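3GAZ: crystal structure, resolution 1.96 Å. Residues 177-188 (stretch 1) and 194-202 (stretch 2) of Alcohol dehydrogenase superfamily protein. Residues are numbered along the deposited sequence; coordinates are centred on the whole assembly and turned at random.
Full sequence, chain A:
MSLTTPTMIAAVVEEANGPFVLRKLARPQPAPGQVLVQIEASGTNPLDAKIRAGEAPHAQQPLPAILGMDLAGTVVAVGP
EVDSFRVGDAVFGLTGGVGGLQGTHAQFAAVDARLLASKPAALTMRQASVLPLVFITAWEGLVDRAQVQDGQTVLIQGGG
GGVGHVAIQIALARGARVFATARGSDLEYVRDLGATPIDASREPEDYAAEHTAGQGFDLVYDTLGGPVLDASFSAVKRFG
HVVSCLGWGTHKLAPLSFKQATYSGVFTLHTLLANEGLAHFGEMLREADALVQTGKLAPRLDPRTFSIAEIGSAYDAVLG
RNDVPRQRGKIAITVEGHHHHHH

Stretch 1 177-188: RVFATARGSDLE
Stretch 2 194-202: GATPIDASR

How do the two backbones run? Strand 177-182 and strand 196-199 lie parallel, their axes 31° apart and 4.6 Å at closest approach. Phe-179 pairs with Thr-196, Ala-180 with Pro-197, Thr-181 with Ile-198 and Ala-182 with Asp-199. The helix that includes Leu-187 and Glu-188 then runs back, its axis at 171° to that of the second strand and 8.4 Å from it at closest approach.

What bonds hold this register? Donors alternate between the two stretches: Thr-196 N to Val-178 O (3.0 Å), Ala-180 N to Thr-196 O (3.0 Å), Ile-198 N to Ala-180 O (2.8 Å), Ala-182 N to Ile-198 O (3.0 Å) and Ala-200 N to Ala-182 O (2.9 Å). Pro-197 has no N-H to give, yet the ladder passes it because its neighbours' N-H and C=O groups carry the bonds.

Which side chains meet beside the ladder? Phe-179 (chi1 m, chi2 -98°) and Ile-198 (m, t) share a face with Thr-181 (p) and Thr-196 (m); Phe-179 CB lies 3.9 Å from Ile-198 CD1. Leu-187 (m, t) brings CD2 to 4.1 Å from Pro-197 CB, an apolar contact joining helix to strand.

What closes the far end? Asp-199 (t) begins a type I turn to Arg-202, and its OD1 accepts from Ser-201 OG (2.6 Å). Arg-183 (m, m, t) lays its guanidinium over Ala-200, NE 3.6 Å from CB.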

ATOM      1  N   ARG A 177      -9.026 -18.921  33.378  1.00 22.52           N
ATOM      2  CA  ARG A 177      -9.570 -18.169  34.498  1.00 23.57           C
ATOM      3  C   ARG A 177      -9.116 -16.752  34.196  1.00 21.87           C
ATOM      4  O   ARG A 177      -7.935 -16.428  34.326  1.00 21.83           O
ATOM      5  CB  ARG A 177      -8.986 -18.661  35.823  1.00 27.46           C
ATOM      6  CG  ARG A 177      -9.494 -20.035  36.228  1.00 33.91           C
ATOM      7  CD  ARG A 177      -9.351 -20.249  37.728  1.00 39.51           C
ATOM      8  NE  ARG A 177      -9.769 -19.068  38.485  1.00 45.21           N
ATOM      9  CZ  ARG A 177     -10.941 -18.451  38.341  1.00 46.70           C
ATOM     10  NH1 ARG A 177     -11.833 -18.897  37.465  1.00 48.09           N
ATOM     11  NH2 ARG A 177     -11.219 -17.379  39.072  1.00 46.68           N
ATOM     12  N   VAL A 178     -10.062 -15.916  33.785  1.00 19.46           N
ATOM     13  CA  VAL A 178      -9.764 -14.552  33.380  1.00 18.60           C
ATOM     14  C   VAL A 178      -9.943 -13.437  34.401  1.00 18.69           C
ATOM     15  O   VAL A 178     -10.932 -13.388  35.135  1.00 17.53           O
ATOM     16  CB  VAL A 178     -10.582 -14.198  32.115  1.00 18.18           C
ATOM     17  CG1 VAL A 178     -10.186 -12.823  31.588  1.00 16.73           C
ATOM     18  CG2 VAL A 178     -10.363 -15.267  31.049  1.00 17.56           C
ATOM     19  N   PHE A 179      -8.967 -12.532  34.406  1.00 16.80           N
ATOM     20  CA  PHE A 179      -8.929 -11.360  35.275  1.00 17.11           C
ATOM     21  C   PHE A 179      -8.639 -10.180  34.349  1.00 16.36           C
ATOM     22  O   PHE A 179      -7.925 -10.333  33.355  1.00 14.78           O
ATOM     23  CB  PHE A 179      -7.790 -11.489  36.287  1.00 18.11           C
ATOM     24  CG  PHE A 179      -7.894 -12.700  37.165  1.00 19.70           C
ATOM     25  CD1 PHE A 179      -8.434 -12.602  38.444  1.00 20.35           C
ATOM     26  CD2 PHE A 179      -7.481 -13.947  36.705  1.00 20.36           C
ATOM     27  CE1 PHE A 179      -8.562 -13.726  39.256  1.00 19.73           C
ATOM     28  CE2 PHE A 179      -7.605 -15.085  37.512  1.00 21.59           C
ATOM     29  CZ  PHE A 179      -8.149 -14.970  38.791  1.00 21.31           C
ATOM     30  N   ALA A 180      -9.174  -9.005  34.664  1.00 15.83           N
ATOM     31  CA  ALA A 180      -8.924  -7.849  33.811  1.00 15.83           C
ATOM     32  C   ALA A 180      -8.891  -6.531  34.570  1.00 16.69           C
ATOM     33  O   ALA A 180      -9.729  -6.285  35.437  1.00 15.35           O
ATOM     34  CB  ALA A 180      -9.980  -7.787  32.702  1.00 14.76           C
ATOM     35  N   THR A 181      -7.909  -5.692  34.247  1.00 16.13           N
ATOM     36  CA  THR A 181      -7.793  -4.389  34.877  1.00 16.83           C
ATOM     37  C   THR A 181      -8.578  -3.416  34.010  1.00 18.14           C
ATOM     38  O   THR A 181      -8.565  -3.518  32.780  1.00 18.38           O
ATOM     39  CB  THR A 181      -6.326  -3.907  34.970  1.00 16.92           C
ATOM     40  OG1 THR A 181      -5.755  -3.830  33.657  1.00 18.42           O
ATOM     41  CG2 THR A 181      -5.507  -4.857  35.831  1.00 16.66           C
ATOM     42  N   ALA A 182      -9.272  -2.483  34.650  1.00 17.92           N
ATOM     43  CA  ALA A 182     -10.064  -1.508  33.920  1.00 21.19           C
ATOM     44  C   ALA A 182     -10.348  -0.300  34.795  1.00 22.88           C
ATOM     45  O   ALA A 182     -10.162  -0.341  36.009  1.00 22.91           O
ATOM     46  CB  ALA A 182     -11.365  -2.135  33.464  1.00 19.19           C
ATOM     47  N   ARG A 183     -10.795   0.778  34.170  1.00 25.23           N
ATOM     48  CA  ARG A 183     -11.104   1.989  34.905  1.00 28.79           C
ATOM     49  C   ARG A 183     -12.538   1.946  35.399  1.00 29.32           C
ATOM     50  O   ARG A 183     -13.396   1.314  34.785  1.00 29.73           O
ATOM     51  CB  ARG A 183     -10.864   3.216  34.021  1.00 31.79           C
ATOM     52  CG  ARG A 183      -9.381   3.498  33.782  1.00 36.03           C
ATOM     53  CD  ARG A 183      -8.661   3.857  35.086  1.00 38.27           C
ATOM     54  NE  ARG A 183      -7.206   3.833  34.950  1.00 41.17           N
ATOM     55  CZ  ARG A 183      -6.354   4.239  35.889  1.00 42.86           C
ATOM     56  NH1 ARG A 183      -6.806   4.712  37.043  1.00 44.80           N
ATOM     57  NH2 ARG A 183      -5.047   4.162  35.680  1.00 43.70           N
ATOM     58  N   GLY A 184     -12.771   2.613  36.525  1.00 29.00           N
ATOM     59  CA  GLY A 184     -14.079   2.667  37.153  1.00 30.51           C
ATOM     60  C   GLY A 184     -15.292   2.261  36.343  1.00 29.23           C
ATOM     61  O   GLY A 184     -15.905   1.234  36.613  1.00 28.76           O
ATOM     62  N   SER A 185     -15.638   3.076  35.354  1.00 30.18           N
ATOM     63  CA  SER A 185     -16.799   2.831  34.505  1.00 30.93           C
ATOM     64  C   SER A 185     -16.861   1.463  33.824  1.00 28.92           C
ATOM     65  O   SER A 185     -17.946   0.962  33.531  1.00 30.55           O
ATOM     66  CB  SER A 185     -16.893   3.931  33.441  1.00 33.77           C
ATOM     67  OG  SER A 185     -15.711   3.985  32.656  1.00 37.67           O
ATOM     68  N   ASP A 186     -15.708   0.852  33.575  1.00 26.75           N
ATOM     69  CA  ASP A 186     -15.681  -0.442  32.903  1.00 22.99           C
ATOM     70  C   ASP A 186     -15.615  -1.659  33.825  1.00 23.08           C
ATOM     71  O   ASP A 186     -15.830  -2.787  33.374  1.00 18.89           O
ATOM     72  CB  ASP A 186     -14.511  -0.494  31.916  1.00 24.42           C
ATOM     73  CG  ASP A 186     -14.610   0.566  30.836  1.00 23.68           C
ATOM     74  OD1 ASP A 186     -15.698   0.728  30.247  1.00 23.12           O
ATOM     75  OD2 ASP A 186     -13.592   1.232  30.566  1.00 24.52           O
ATOM     76  N   LEU A 187     -15.325  -1.439  35.106  1.00 21.63           N
ATOM     77  CA  LEU A 187     -15.226  -2.542  36.063  1.00 21.36           C
ATOM     78  C   LEU A 187     -16.479  -3.412  36.094  1.00 22.13           C
ATOM     79  O   LEU A 187     -16.399  -4.637  36.194  1.00 19.41           O
ATOM     80  CB  LEU A 187     -14.945  -1.999  37.470  1.00 22.62           C
ATOM     81  CG  LEU A 187     -13.579  -1.327  37.649  1.00 24.12           C
ATOM     82  CD1 LEU A 187     -13.501  -0.686  39.026  1.00 25.19           C
ATOM     83  CD2 LEU A 187     -12.467  -2.354  37.465  1.00 23.68           C
ATOM     84  N   GLU A 188     -17.636  -2.768  36.012  1.00 21.32           N
ATOM     85  CA  GLU A 188     -18.907  -3.468  36.035  1.00 21.89           C
ATOM     86  C   GLU A 188     -19.094  -4.275  34.754  1.00 20.98           C
ATOM     87  O   GLU A 188     -19.594  -5.402  34.781  1.00 17.94           O
ATOM     88  CB  GLU A 188     -20.044  -2.459  36.184  1.00 25.00           C
ATOM     89  CG  GLU A 188     -21.368  -3.092  36.489  1.00 31.95           C
ATOM     90  CD  GLU A 188     -21.272  -4.038  37.660  1.00 34.37           C
ATOM     91  OE1 GLU A 188     -20.688  -3.649  38.696  1.00 37.47           O
ATOM     92  OE2 GLU A 188     -21.779  -5.168  37.540  1.00 38.09           O
ATOM     93  N   GLY A 194     -17.838 -12.032  32.855  1.00 21.08           N
ATOM     94  CA  GLY A 194     -17.474 -13.257  33.544  1.00 21.25           C
ATOM     95  C   GLY A 194     -16.026 -13.277  34.002  1.00 21.99           C
ATOM     96  O   GLY A 194     -15.496 -14.322  34.385  1.00 22.06           O
ATOM     97  N   ALA A 195     -15.380 -12.119  33.955  1.00 20.68           N
ATOM     98  CA  ALA A 195     -13.991 -12.005  34.372  1.00 20.32           C
ATOM     99  C   ALA A 195     -13.930 -11.302  35.720  1.00 20.55           C
ATOM    100  O   ALA A 195     -14.856 -10.579  36.090  1.00 21.33           O
ATOM    101  CB  ALA A 195     -13.203 -11.216  33.339  1.00 18.07           C
ATOM    102  N   THR A 196     -12.843 -11.523  36.452  1.00 19.22           N
ATOM    103  CA  THR A 196     -12.662 -10.890  37.750  1.00 19.71           C
ATOM    104  C   THR A 196     -12.087  -9.502  37.530  1.00 19.35           C
ATOM    105  O   THR A 196     -10.952  -9.353  37.077  1.00 21.49           O
ATOM    106  CB  THR A 196     -11.694 -11.690  38.650  1.00 19.08           C
ATOM    107  OG1 THR A 196     -12.255 -12.978  38.929  1.00 20.27           O
ATOM    108  CG2 THR A 196     -11.447 -10.946  39.961  1.00 17.90           C
ATOM    109  N   PRO A 197     -12.870  -8.460  37.843  1.00 19.33           N
ATOM    110  CA  PRO A 197     -12.423  -7.078  37.669  1.00 19.15           C
ATOM    111  C   PRO A 197     -11.336  -6.639  38.641  1.00 19.97           C
ATOM    112  O   PRO A 197     -11.331  -7.022  39.812  1.00 19.18           O
ATOM    113  CB  PRO A 197     -13.707  -6.278  37.857  1.00 18.51           C
ATOM    114  CG  PRO A 197     -14.450  -7.098  38.872  1.00 15.68           C
ATOM    115  CD  PRO A 197     -14.255  -8.503  38.346  1.00 17.60           C
ATOM    116  N   ILE A 198     -10.423  -5.817  38.136  1.00 18.51           N
ATOM    117  CA  ILE A 198      -9.324  -5.288  38.924  1.00 18.83           C
ATOM    118  C   ILE A 198      -9.169  -3.813  38.589  1.00 20.06           C
ATOM    119  O   ILE A 198      -8.922  -3.454  37.437  1.00 21.27           O
ATOM    120  CB  ILE A 198      -8.002  -6.023  38.604  1.00 18.78           C
ATOM    121  CG1 ILE A 198      -8.112  -7.489  39.034  1.00 17.30           C
ATOM    122  CG2 ILE A 198      -6.832  -5.321  39.285  1.00 17.44           C
ATOM    123  CD1 ILE A 198      -6.962  -8.372  38.555  1.00 17.62           C
ATOM    124  N   ASP A 199      -9.331  -2.957  39.592  1.00 20.89           N
ATOM    125  CA  ASP A 199      -9.196  -1.521  39.386  1.00 23.03           C
ATOM    126  C   ASP A 199      -7.802  -1.262  38.817  1.00 23.62           C
ATOM    127  O   ASP A 199      -6.797  -1.615  39.429  1.00 22.03           O
ATOM    128  CB  ASP A 199      -9.384  -0.786  40.715  1.00 25.64           C
ATOM    129  CG  ASP A 199      -9.684   0.685  40.529  1.00 27.82           C
ATOM    130  OD1 ASP A 199      -8.801   1.422  40.037  1.00 28.54           O
ATOM    131  OD2 ASP A 199     -10.807   1.103  40.877  1.00 31.18           O
ATOM    132  N   ALA A 200      -7.757  -0.650  37.636  1.00 25.19           N
ATOM    133  CA  ALA A 200      -6.503  -0.360  36.940  1.00 26.10           C
ATOM    134  C   ALA A 200      -5.505   0.498  37.709  1.00 27.16           C
ATOM    135  O   ALA A 200      -4.360   0.655  37.278  1.00 26.04           O
ATOM    136  CB  ALA A 200      -6.805   0.288  35.583  1.00 27.61           C
ATOM    137  N   SER A 201      -5.925   1.053  38.842  1.00 27.79           N
ATOM    138  CA  SER A 201      -5.038   1.889  39.649  1.00 28.67           C
ATOM    139  C   SER A 201      -4.207   1.057  40.627  1.00 27.66           C
ATOM    140  O   SER A 201      -3.228   1.540  41.188  1.00 27.34           O
ATOM    141  CB  SER A 201      -5.856   2.918  40.431  1.00 29.31           C
ATOM    142  OG  SER A 201      -6.706   2.277  41.366  1.00 32.36           O
ATOM    143  N   ARG A 202      -4.601  -0.196  40.826  1.00 27.00           N
ATOM    144  CA  ARG A 202      -3.896  -1.082  41.745  1.00 25.76           C
ATOM    145  C   ARG A 202      -2.576  -1.575  41.155  1.00 24.59           C
ATOM    146  O   ARG A 202      -2.427  -1.659  39.939  1.00 24.31           O
ATOM    147  CB  ARG A 202      -4.792  -2.271  42.101  1.00 26.77           C
ATOM    148  CG  ARG A 202      -6.088  -1.865  42.793  1.00 25.05           C
ATOM    149  CD  ARG A 202      -7.016  -3.048  42.965  1.00 25.55           C
ATOM    150  NE  ARG A 202      -6.412  -4.113  43.758  1.00 25.09           N
ATOM    151  CZ  ARG A 202      -6.933  -5.329  43.884  1.00 25.00           C
ATOM    152  NH1 ARG A 202      -8.067  -5.627  43.270  1.00 24.53           N
ATOM    153  NH2 ARG A 202      -6.317  -6.246  44.618  1.00 24.55           N
TER
HETATM  154  O   HOH W   1     -11.652 -14.997  37.258  1.00 27.56           O
HETATM  155  O   HOH W   2      -8.909   3.955  39.179  1.00 46.03           O